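Local coordinates for protein putative poly(3-hydroxybutyrate) depolymerase LpqC (Bordetella parapertussis 12822, PDB 3D0K) that is a putative poly(3-hydroxybutyrate) depolymerase, and so probably hydrolyses ester bonds of that storage polyester or of related substrates, at residues His21-Ile27 against Thr41-Pro47; Val142-Gly146 against Leu283-Gly287; Phe166-Ala172 against Tyr206-Leu211. All blocks are in the same frame, centred on the assembly; numbering follows the deposited sequence.

Interaction 1: His21-Ile27 against Thr41-Pro47. With SO4 (sulfate ion), chain H.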
loop_
_atom_site.group_PDB
_atom_site.type_symbol
_atom_site.label_atom_id
_atom_site.label_comp_id
_atom_site.label_asym_id
_atom_site.label_seq_id
_atom_site.Cartn_x
_atom_site.Cartn_y
_atom_site.Cartn_z
ATOM N N HIS A 21 -21.158 -2.156 -12.735
ATOM C CA HIS A 21 -20.885 -2.287 -14.171
ATOM C C HIS A 21 -19.416 -2.140 -14.505
ATOM O O HIS A 21 -18.648 -1.550 -13.741
ATOM C CB HIS A 21 -21.714 -1.299 -15.012
ATOM C CG HIS A 21 -21.636 0.128 -14.556
ATOM N ND1 HIS A 21 -22.666 1.026 -14.754
ATOM C CD2 HIS A 21 -20.664 0.812 -13.903
ATOM C CE1 HIS A 21 -22.326 2.200 -14.251
ATOM N NE2 HIS A 21 -21.118 2.096 -13.724
ATOM N N ALA A 22 -19.032 -2.679 -15.657
ATOM C CA ALA A 22 -17.636 -2.596 -16.113
ATOM C C ALA A 22 -17.219 -1.189 -16.482
ATOM O O ALA A 22 -18.058 -0.369 -16.846
ATOM C CB ALA A 22 -17.366 -3.572 -17.288
ATOM N N GLY A 23 -15.921 -0.919 -16.319
ATOM C CA GLY A 23 -15.271 0.310 -16.807
ATOM C C GLY A 23 -14.558 1.062 -15.686
ATOM O O GLY A 23 -14.409 0.530 -14.576
ATOM N N ARG A 24 -14.116 2.284 -15.976
ATOM C CA ARG A 24 -13.427 3.101 -14.971
ATOM C C ARG A 24 -14.458 3.906 -14.238
ATOM O O ARG A 24 -15.529 4.273 -14.802
ATOM C CB ARG A 24 -12.459 4.072 -15.641
ATOM C CG ARG A 24 -11.537 3.390 -16.554
ATOM C CD ARG A 24 -10.287 4.120 -16.624
ATOM N NE ARG A 24 -10.379 5.259 -17.501
ATOM C CZ ARG A 24 -9.905 5.238 -18.734
ATOM N NH1 ARG A 24 -9.353 4.102 -19.196
ATOM N NH2 ARG A 24 -9.999 6.330 -19.510
ATOM N N ASN A 25 -14.177 4.205 -12.977
ATOM C CA ASN A 25 -15.043 5.119 -12.240
ATOM C C ASN A 25 -14.241 5.917 -11.238
ATOM O O ASN A 25 -13.097 5.544 -10.894
ATOM C CB ASN A 25 -16.155 4.327 -11.535
ATOM C CG ASN A 25 -17.440 5.135 -11.376
ATOM O OD1 ASN A 25 -17.418 6.371 -11.421
ATOM N ND2 ASN A 25 -18.560 4.443 -11.147
ATOM N N ALA A 26 -14.805 7.035 -10.797
ATOM C CA ALA A 26 -14.249 7.805 -9.672
ATOM C C ALA A 26 -15.384 8.007 -8.666
ATOM O O ALA A 26 -16.328 8.778 -8.931
ATOM C CB ALA A 26 -13.695 9.131 -10.145
ATOM N N ILE A 27 -15.332 7.290 -7.546
ATOM C CA ILE A 27 -16.463 7.191 -6.615
ATOM C C ILE A 27 -16.127 8.049 -5.388
ATOM O O ILE A 27 -15.208 7.692 -4.646
ATOM C CB ILE A 27 -16.684 5.748 -6.193
ATOM C CG1 ILE A 27 -16.844 4.827 -7.431
ATOM C CG2 ILE A 27 -17.865 5.627 -5.209
ATOM C CD1 ILE A 27 -16.889 3.338 -7.092
ATOM N N THR A 41 -11.600 9.630 -2.731
ATOM C CA THR A 41 -12.150 9.107 -3.971
ATOM C C THR A 41 -11.656 7.681 -4.180
ATOM O O THR A 41 -10.497 7.395 -3.931
ATOM C CB THR A 41 -11.742 9.978 -5.184
ATOM O OG1 THR A 41 -12.102 11.342 -4.917
ATOM C CG2 THR A 41 -12.456 9.486 -6.480
ATOM N N LEU A 42 -12.541 6.816 -4.630
ATOM C CA LEU A 42 -12.131 5.490 -5.085
ATOM C C LEU A 42 -12.060 5.572 -6.600
ATOM O O LEU A 42 -13.095 5.721 -7.277
ATOM C CB LEU A 42 -13.100 4.395 -4.652
ATOM C CG LEU A 42 -13.600 4.385 -3.199
ATOM C CD1 LEU A 42 -14.520 3.180 -2.933
ATOM C CD2 LEU A 42 -12.317 4.289 -2.343
ATOM N N ASN A 43 -10.846 5.567 -7.126
ATOM C CA ASN A 43 -10.672 5.469 -8.577
ATOM C C ASN A 43 -10.614 3.984 -8.865
ATOM O O ASN A 43 -9.718 3.280 -8.420
ATOM C CB ASN A 43 -9.409 6.198 -9.054
ATOM C CG ASN A 43 -9.609 7.691 -9.054
ATOM O OD1 ASN A 43 -10.431 8.189 -9.843
ATOM N ND2 ASN A 43 -8.931 8.419 -8.124
ATOM N N THR A 44 -11.635 3.500 -9.560
ATOM C CA THR A 44 -11.839 2.067 -9.684
ATOM C C THR A 44 -11.750 1.600 -11.136
ATOM O O THR A 44 -11.942 2.394 -12.090
ATOM C CB THR A 44 -13.217 1.667 -9.114
ATOM O OG1 THR A 44 -14.273 2.303 -9.887
ATOM C CG2 THR A 44 -13.296 2.064 -7.661
ATOM N N TYR A 45 -11.490 0.304 -11.302
ATOM C CA TYR A 45 -11.684 -0.322 -12.613
ATOM C C TYR A 45 -12.296 -1.685 -12.426
ATOM O O TYR A 45 -11.791 -2.521 -11.649
ATOM C CB TYR A 45 -10.382 -0.444 -13.390
ATOM C CG TYR A 45 -10.585 -1.084 -14.722
ATOM C CD1 TYR A 45 -11.189 -0.372 -15.765
ATOM C CD2 TYR A 45 -10.126 -2.387 -14.969
ATOM C CE1 TYR A 45 -11.387 -0.982 -17.038
ATOM C CE2 TYR A 45 -10.316 -3.005 -16.234
ATOM C CZ TYR A 45 -10.955 -2.314 -17.244
ATOM O OH TYR A 45 -11.114 -2.929 -18.477
ATOM N N ARG A 46 -13.365 -1.926 -13.167
ATOM C CA ARG A 46 -13.959 -3.236 -13.193
ATOM C C ARG A 46 -13.930 -3.782 -14.620
ATOM O O ARG A 46 -14.471 -3.160 -15.535
ATOM C CB ARG A 46 -15.418 -3.178 -12.692
ATOM C CG ARG A 46 -16.101 -4.518 -12.817
ATOM C CD ARG A 46 -17.485 -4.455 -12.208
ATOM N NE ARG A 46 -18.122 -5.745 -12.416
ATOM C CZ ARG A 46 -18.933 -6.306 -11.538
ATOM N NH1 ARG A 46 -19.425 -7.500 -11.790
ATOM N NH2 ARG A 46 -19.233 -5.654 -10.401
ATOM N N PRO A 47 -13.252 -4.924 -14.837
ATOM C CA PRO A 47 -13.187 -5.496 -16.208
ATOM C C PRO A 47 -14.495 -6.165 -16.600
ATOM O O PRO A 47 -15.261 -6.596 -15.730
ATOM C CB PRO A 47 -12.117 -6.600 -16.113
ATOM C CG PRO A 47 -12.069 -6.950 -14.684
ATOM C CD PRO A 47 -12.504 -5.715 -13.848
HETATM S S SO4 H . -21.063 -5.272 -17.388
HETATM O O1 SO4 H . -20.907 -6.293 -18.438
HETATM O O2 SO4 H . -20.041 -5.534 -16.370
HETATM O O3 SO4 H . -21.026 -3.875 -17.863
HETATM O O4 SO4 H . -22.398 -5.437 -16.797
HETATM O O HOH W 1 -15.190 0.820 -11.866
HETATM O O HOH W 2 -11.097 7.980 -12.363
#
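Gly23-Ile27 pairs with Thr41-Arg46 as the two arms of a beta hairpin, their short axes 4.5 Å apart at closest approach and 170° from parallel. Three hydrogen-bonded pairs, Gly23 with Arg46, Asn25 with Thr44 and Ile27 with Leu42, each exchange two N-H...O bonds, the shortest from Ile27 N to Leu42 O at 2.7 Å. Arg24 and Tyr45, and likewise Ala26 and Asn43, form the intervening non-hydrogen-bonded pairs.

Side chains alternate between the faces. On one, Arg24 CG lies 3.9 Å from Tyr45 CD1, at the ring's edge, while Asn43 OD1 rests against the Ala26 methyl and accepts a 2.6 Å bond from a water; Asn43 ND2 bonds to Thr89 OG1. On the other, Thr44 OG1 sits between the backbone N and the carbonyl carbon (chi1 63°), close beside Asn25 CB and 2.6 Å from a water, which donates to Gly23 O. Thr44 CG2 meets Ile27 CD1 at 3.9 Å. Arg46 runs fully extended past the His21 carbonyl, with CD 3.5 Å from His21 O, and its NH2 bonds to Leu19 O. Just before the strand begins, Ala22 N donates to O3 of a sulfate, probably from the crystallisation liquor, at 3.2 Å.

Strand 23-29 is one edge strand of the sheet. Strand 40-46 turns its other side to strand 84-89, bonding through Thr41, Asn43 and Tyr45. Helices 67-73 and 75-81 pack on the face bearing Arg24 and Tyr45, where Tyr45 OH bonds to Asp79; on the reverse face, Asn25 ND2 reaches Glu18 O beside Leu19.

Interaction 2: Val142-Gly146 against Leu283-Gly287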
loop_
_atom_site.group_PDB
_atom_site.type_symbol
_atom_site.label_atom_id
_atom_site.label_comp_id
_atom_site.label_asym_id
_atom_site.label_seq_id
_atom_site.Cartn_x
_atom_site.Cartn_y
_atom_site.Cartn_z
ATOM N N VAL A 142 -7.838 -10.444 -1.198
ATOM C CA VAL A 142 -7.601 -9.060 -1.454
ATOM C C VAL A 142 -6.090 -8.874 -1.486
ATOM O O VAL A 142 -5.388 -9.329 -0.606
ATOM C CB VAL A 142 -8.214 -8.170 -0.345
ATOM C CG1 VAL A 142 -7.826 -6.731 -0.566
ATOM C CG2 VAL A 142 -9.738 -8.342 -0.243
ATOM N N TYR A 143 -5.618 -8.167 -2.496
ATOM C CA TYR A 143 -4.206 -7.886 -2.677
ATOM C C TYR A 143 -3.963 -6.380 -2.475
ATOM O O TYR A 143 -4.748 -5.560 -2.948
ATOM C CB TYR A 143 -3.841 -8.285 -4.096
ATOM C CG TYR A 143 -3.899 -9.766 -4.371
ATOM C CD1 TYR A 143 -5.139 -10.425 -4.581
ATOM C CD2 TYR A 143 -2.704 -10.523 -4.440
ATOM C CE1 TYR A 143 -5.160 -11.791 -4.863
ATOM C CE2 TYR A 143 -2.706 -11.892 -4.737
ATOM C CZ TYR A 143 -3.943 -12.511 -4.939
ATOM O OH TYR A 143 -4.009 -13.841 -5.210
ATOM N N LEU A 144 -2.952 -5.993 -1.677
ATOM C CA LEU A 144 -2.738 -4.596 -1.387
ATOM C C LEU A 144 -1.337 -4.233 -1.951
ATOM O O LEU A 144 -0.336 -4.889 -1.609
ATOM C CB LEU A 144 -2.753 -4.389 0.121
ATOM C CG LEU A 144 -2.313 -2.995 0.592
ATOM C CD1 LEU A 144 -3.268 -1.908 -0.007
ATOM C CD2 LEU A 144 -2.331 -2.921 2.142
ATOM N N PHE A 145 -1.302 -3.246 -2.838
ATOM C CA PHE A 145 -0.055 -2.785 -3.485
ATOM C C PHE A 145 0.102 -1.291 -3.268
ATOM O O PHE A 145 -0.882 -0.545 -3.320
ATOM C CB PHE A 145 -0.128 -3.064 -4.973
ATOM C CG PHE A 145 0.973 -2.383 -5.778
ATOM C CD1 PHE A 145 2.238 -2.962 -5.889
ATOM C CD2 PHE A 145 0.732 -1.174 -6.393
ATOM C CE1 PHE A 145 3.223 -2.372 -6.644
ATOM C CE2 PHE A 145 1.707 -0.547 -7.137
ATOM C CZ PHE A 145 2.970 -1.152 -7.278
ATOM N N GLY A 146 1.336 -0.801 -3.046
ATOM C CA GLY A 146 1.530 0.618 -2.938
ATOM C C GLY A 146 2.903 0.906 -3.545
ATOM O O GLY A 146 3.807 0.082 -3.378
ATOM N N LEU A 283 4.002 -11.164 -10.695
ATOM C CA LEU A 283 4.426 -12.007 -9.613
ATOM C C LEU A 283 3.206 -12.656 -8.936
ATOM O O LEU A 283 3.227 -13.851 -8.630
ATOM C CB LEU A 283 5.242 -11.188 -8.599
ATOM C CG LEU A 283 6.656 -10.864 -9.020
ATOM C CD1 LEU A 283 7.157 -9.699 -8.118
ATOM C CD2 LEU A 283 7.566 -12.159 -8.998
ATOM N N TRP A 284 2.136 -11.873 -8.755
ATOM C CA TRP A 284 0.941 -12.317 -8.055
ATOM C C TRP A 284 0.061 -13.200 -8.915
ATOM O O TRP A 284 -0.519 -14.175 -8.438
ATOM C CB TRP A 284 0.094 -11.096 -7.653
ATOM C CG TRP A 284 0.523 -10.422 -6.401
ATOM C CD1 TRP A 284 1.358 -10.925 -5.421
ATOM C CD2 TRP A 284 0.093 -9.146 -5.953
ATOM N NE1 TRP A 284 1.479 -10.005 -4.397
ATOM C CE2 TRP A 284 0.703 -8.909 -4.692
ATOM C CE3 TRP A 284 -0.778 -8.160 -6.488
ATOM C CZ2 TRP A 284 0.439 -7.748 -3.934
ATOM C CZ3 TRP A 284 -0.973 -6.967 -5.750
ATOM C CH2 TRP A 284 -0.390 -6.789 -4.489
ATOM N N PHE A 285 -0.106 -12.830 -10.165
ATOM C CA PHE A 285 -1.105 -13.525 -10.965
ATOM C C PHE A 285 -0.582 -14.402 -12.065
ATOM O O PHE A 285 -1.276 -15.309 -12.479
ATOM C CB PHE A 285 -2.155 -12.556 -11.469
ATOM C CG PHE A 285 -2.816 -11.809 -10.358
ATOM C CD1 PHE A 285 -3.617 -12.477 -9.418
ATOM C CD2 PHE A 285 -2.566 -10.461 -10.186
ATOM C CE1 PHE A 285 -4.189 -11.797 -8.357
ATOM C CE2 PHE A 285 -3.144 -9.748 -9.109
ATOM C CZ PHE A 285 -3.966 -10.414 -8.189
ATOM N N ASP A 286 0.636 -14.141 -12.536
ATOM C CA ASP A 286 1.332 -15.108 -13.415
ATOM C C ASP A 286 2.326 -16.008 -12.683
ATOM O O ASP A 286 2.890 -16.933 -13.285
ATOM C CB ASP A 286 2.077 -14.385 -14.532
ATOM C CG ASP A 286 1.149 -13.743 -15.521
ATOM O OD1 ASP A 286 -0.045 -14.083 -15.498
ATOM O OD2 ASP A 286 1.623 -12.941 -16.359
ATOM N N GLY A 287 2.592 -15.707 -11.419
ATOM C CA GLY A 287 3.508 -16.480 -10.602
ATOM C C GLY A 287 4.955 -16.403 -11.056
ATOM O O GLY A 287 5.708 -17.349 -10.895
HETATM O O HOH W 3 -2.149 -15.248 -6.527
#
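Tyr143 lays the CD2 side of its ring over the middle of the Trp284 indole, where its CD2 comes within 3.5 Å of Trp284 CD2. The two planes are inclined by 54°, neither stacked nor perpendicular, and the two side chains point in opposite senses, one from the strand and one from the helix, overlapping alongside. Nearer the backbone, Tyr143 CB stands over the six-membered ring of Trp284, 3.9 Å from its centroid, in a CH-pi contact. Tyr143 CB and CD2 thus lie over the same indole face.

Phe285 completes the cluster by directing its edge at the face of Tyr143, their planes 57° apart and Phe285 CE1 3.5 Å from Tyr143 CZ. Tyr143 CB already points toward the helix, and with CG anti to the carbonyl carbon (chi1 -68°) the ring lies between Trp284 and Phe285. A water 2.7 Å from Tyr143 OH donates to Trp284 O, also at 2.7 Å, and links strand to helix end where no direct hydrogen bond does.

The far rim of the indole meets the strand itself. Leu144 O lies in the ring plane, 3.5 Å from Trp284 CH2, and Phe145 CB approaches that same CH2 at 3.8 Å. His167 adds an edge-to-face ring contact with Tyr143, and Trp74 another with Phe145. Such an aromatic cluster, seating the end of helix 273-286 on a central strand, exemplifies helix-on-sheet packing in the three-layered alpha/beta-hydrolase fold; Gly146, at the end of this part of the strand, probably begins the nucleophile elbow.

Interaction 3: Phe166-Ala172 against Tyr206-Leu211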
loop_
_atom_site.group_PDB
_atom_site.type_symbol
_atom_site.label_atom_id
_atom_site.label_comp_id
_atom_site.label_asym_id
_atom_site.label_seq_id
_atom_site.Cartn_x
_atom_site.Cartn_y
_atom_site.Cartn_z
ATOM N N PHE A 166 -6.374 -8.962 4.344
ATOM C CA PHE A 166 -5.392 -8.987 3.265
ATOM C C PHE A 166 -4.753 -10.346 3.020
ATOM O O PHE A 166 -4.128 -10.927 3.919
ATOM C CB PHE A 166 -4.296 -7.930 3.517
ATOM C CG PHE A 166 -4.865 -6.577 3.851
ATOM C CD1 PHE A 166 -4.912 -6.130 5.186
ATOM C CD2 PHE A 166 -5.410 -5.789 2.848
ATOM C CE1 PHE A 166 -5.455 -4.891 5.490
ATOM C CE2 PHE A 166 -5.987 -4.535 3.129
ATOM C CZ PHE A 166 -5.998 -4.079 4.463
ATOM N N HIS A 167 -4.925 -10.845 1.800
ATOM C CA HIS A 167 -4.296 -12.104 1.351
ATOM C C HIS A 167 -2.803 -11.982 0.943
ATOM O O HIS A 167 -1.985 -12.902 1.161
ATOM C CB HIS A 167 -5.090 -12.631 0.171
ATOM C CG HIS A 167 -4.490 -13.835 -0.474
ATOM N ND1 HIS A 167 -4.537 -15.090 0.101
ATOM C CD2 HIS A 167 -3.825 -13.976 -1.650
ATOM C CE1 HIS A 167 -3.925 -15.954 -0.695
ATOM N NE2 HIS A 167 -3.482 -15.299 -1.761
ATOM N N ALA A 168 -2.455 -10.847 0.350
ATOM C CA ALA A 168 -1.075 -10.577 -0.086
ATOM C C ALA A 168 -0.868 -9.091 -0.046
ATOM O O ALA A 168 -1.811 -8.318 -0.302
ATOM C CB ALA A 168 -0.837 -11.093 -1.523
ATOM N N VAL A 169 0.371 -8.665 0.245
ATOM C CA VAL A 169 0.713 -7.266 0.427
ATOM C C VAL A 169 2.142 -7.054 -0.112
ATOM O O VAL A 169 3.068 -7.807 0.204
ATOM C CB VAL A 169 0.679 -6.811 1.918
ATOM C CG1 VAL A 169 1.101 -5.305 2.042
ATOM C CG2 VAL A 169 -0.753 -7.054 2.529
ATOM N N THR A 170 2.264 -6.050 -0.955
ATOM C CA THR A 170 3.535 -5.636 -1.540
ATOM C C THR A 170 3.744 -4.125 -1.405
ATOM O O THR A 170 2.901 -3.322 -1.825
ATOM C CB THR A 170 3.575 -6.014 -2.999
ATOM O OG1 THR A 170 3.553 -7.432 -3.105
ATOM C CG2 THR A 170 4.871 -5.453 -3.667
ATOM N N ALA A 171 4.911 -3.737 -0.858
ATOM C CA ALA A 171 5.258 -2.345 -0.806
ATOM C C ALA A 171 6.415 -2.143 -1.776
ATOM O O ALA A 171 7.441 -2.806 -1.675
ATOM C CB ALA A 171 5.674 -1.932 0.621
ATOM N N ALA A 172 6.222 -1.280 -2.759
ATOM C CA ALA A 172 7.162 -1.188 -3.836
ATOM C C ALA A 172 7.922 0.160 -3.780
ATOM O O ALA A 172 7.291 1.220 -3.736
ATOM C CB ALA A 172 6.413 -1.346 -5.179
ATOM N N TYR A 206 4.039 -11.542 8.883
ATOM C CA TYR A 206 3.238 -11.463 7.669
ATOM C C TYR A 206 4.146 -11.654 6.448
ATOM O O TYR A 206 5.254 -11.111 6.415
ATOM C CB TYR A 206 2.470 -10.129 7.591
ATOM C CG TYR A 206 1.376 -10.212 6.490
ATOM C CD1 TYR A 206 1.691 -9.955 5.164
ATOM C CD2 TYR A 206 0.054 -10.607 6.796
ATOM C CE1 TYR A 206 0.753 -10.066 4.164
ATOM C CE2 TYR A 206 -0.916 -10.713 5.785
ATOM C CZ TYR A 206 -0.547 -10.428 4.463
ATOM O OH TYR A 206 -1.492 -10.510 3.453
ATOM N N PRO A 207 3.695 -12.421 5.442
ATOM C CA PRO A 207 4.546 -12.585 4.232
ATOM C C PRO A 207 4.549 -11.376 3.265
ATOM O O PRO A 207 4.267 -11.524 2.062
ATOM C CB PRO A 207 3.961 -13.837 3.574
ATOM C CG PRO A 207 2.456 -13.699 3.868
ATOM C CD PRO A 207 2.449 -13.219 5.356
HETATM N N MSE A 208 4.874 -10.202 3.777
HETATM C CA MSE A 208 4.861 -9.003 2.980
HETATM C C MSE A 208 6.009 -9.072 1.990
HETATM O O MSE A 208 7.071 -9.482 2.391
HETATM C CB MSE A 208 5.106 -7.779 3.915
HETATM C CG MSE A 208 5.088 -6.495 3.110
HETATM SE SE MSE A 208 4.978 -4.965 4.387
HETATM C CE MSE A 208 3.530 -5.773 5.363
ATOM N N THR A 209 5.804 -8.653 0.729
ATOM C CA THR A 209 6.898 -8.486 -0.249
ATOM C C THR A 209 7.347 -7.024 -0.213
ATOM O O THR A 209 6.533 -6.084 -0.308
ATOM C CB THR A 209 6.444 -8.817 -1.696
ATOM O OG1 THR A 209 5.924 -10.140 -1.730
ATOM C CG2 THR A 209 7.588 -8.713 -2.704
ATOM N N ILE A 210 8.654 -6.840 -0.104
ATOM C CA ILE A 210 9.246 -5.561 -0.345
ATOM C C ILE A 210 9.759 -5.626 -1.749
ATOM O O ILE A 210 10.663 -6.433 -2.040
ATOM C CB ILE A 210 10.387 -5.289 0.618
ATOM C CG1 ILE A 210 9.847 -5.338 2.072
ATOM C CG2 ILE A 210 11.107 -3.987 0.218
ATOM C CD1 ILE A 210 11.048 -5.679 3.085
ATOM N N LEU A 211 9.159 -4.829 -2.651
ATOM C CA LEU A 211 9.525 -4.927 -4.072
ATOM C C LEU A 211 10.399 -3.722 -4.416
ATOM O O LEU A 211 9.938 -2.559 -4.321
ATOM C CB LEU A 211 8.308 -4.951 -4.962
ATOM C CG LEU A 211 8.382 -5.362 -6.424
ATOM C CD1 LEU A 211 8.879 -6.831 -6.631
ATOM C CD2 LEU A 211 6.980 -5.226 -7.102
HETATM O O HOH W 4 2.156 -11.014 0.491
HETATM O O HOH W 5 3.093 -10.152 -1.844
#
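Backbone hydrogen bonds join Val169-Ala172 to Thr209-Leu211 as parallel neighbours, the short axes 26° apart. Thr209 N donates to Val169 O at 2.9 Å, Ala171 N to Thr209 O, and Leu211 N closes the ladder on Ala171 O.

Before the strands pair, a side chain takes over. Tyr206 OH donates to Phe166 O at 2.7 Å, standing well above the carbonyl plane, while the acceptor lies near the plane of the tyrosine ring. With CG anti to the backbone N (chi1 -166°), the ring extends across to the loop at Phe166.

Two waters also bridge the segments around Val169. One accepts from Val169 N and donates to Pro207 O; the other donates to Val169 O and lies 3.0 Å from Thr170 OG1 and 2.8 Å from Thr209 OG1, bridging two side chains that point the same way.

Apolar contacts occupy both faces: Val169 CG2 packs against Tyr206 CE1 at 3.7 Å, and Thr170 CG2 against Leu211 CB, also at 3.7 Å. Together with helix 197-205 the strands form a beta-alpha-beta unit, the right-handed crossover that recurs in the parallel part of alpha/beta-hydrolase sheets.

Overall arrangement
All three contacts reach one mixed eight-stranded sheet, whose strand order is that of an alpha/beta hydrolase. Interaction 1 comes first along the chain and forms the antiparallel margin, its centre about 19 Å from that of interaction 2 and about 24 Å from that of interaction 3. Interactions 2 and 3 adjoin, their centres about 8 Å apart: strands 142-147 and 168-172 are neighbours, and the Trp284 indole packs against Thr170 as well. In sequence, interaction 3 is nested within the loop that interaction 2 closes. Helix 273-286 thus returns late to the parallel core, beside the probable nucleophile elbow, whereas the hairpin touches neither of the other contacts.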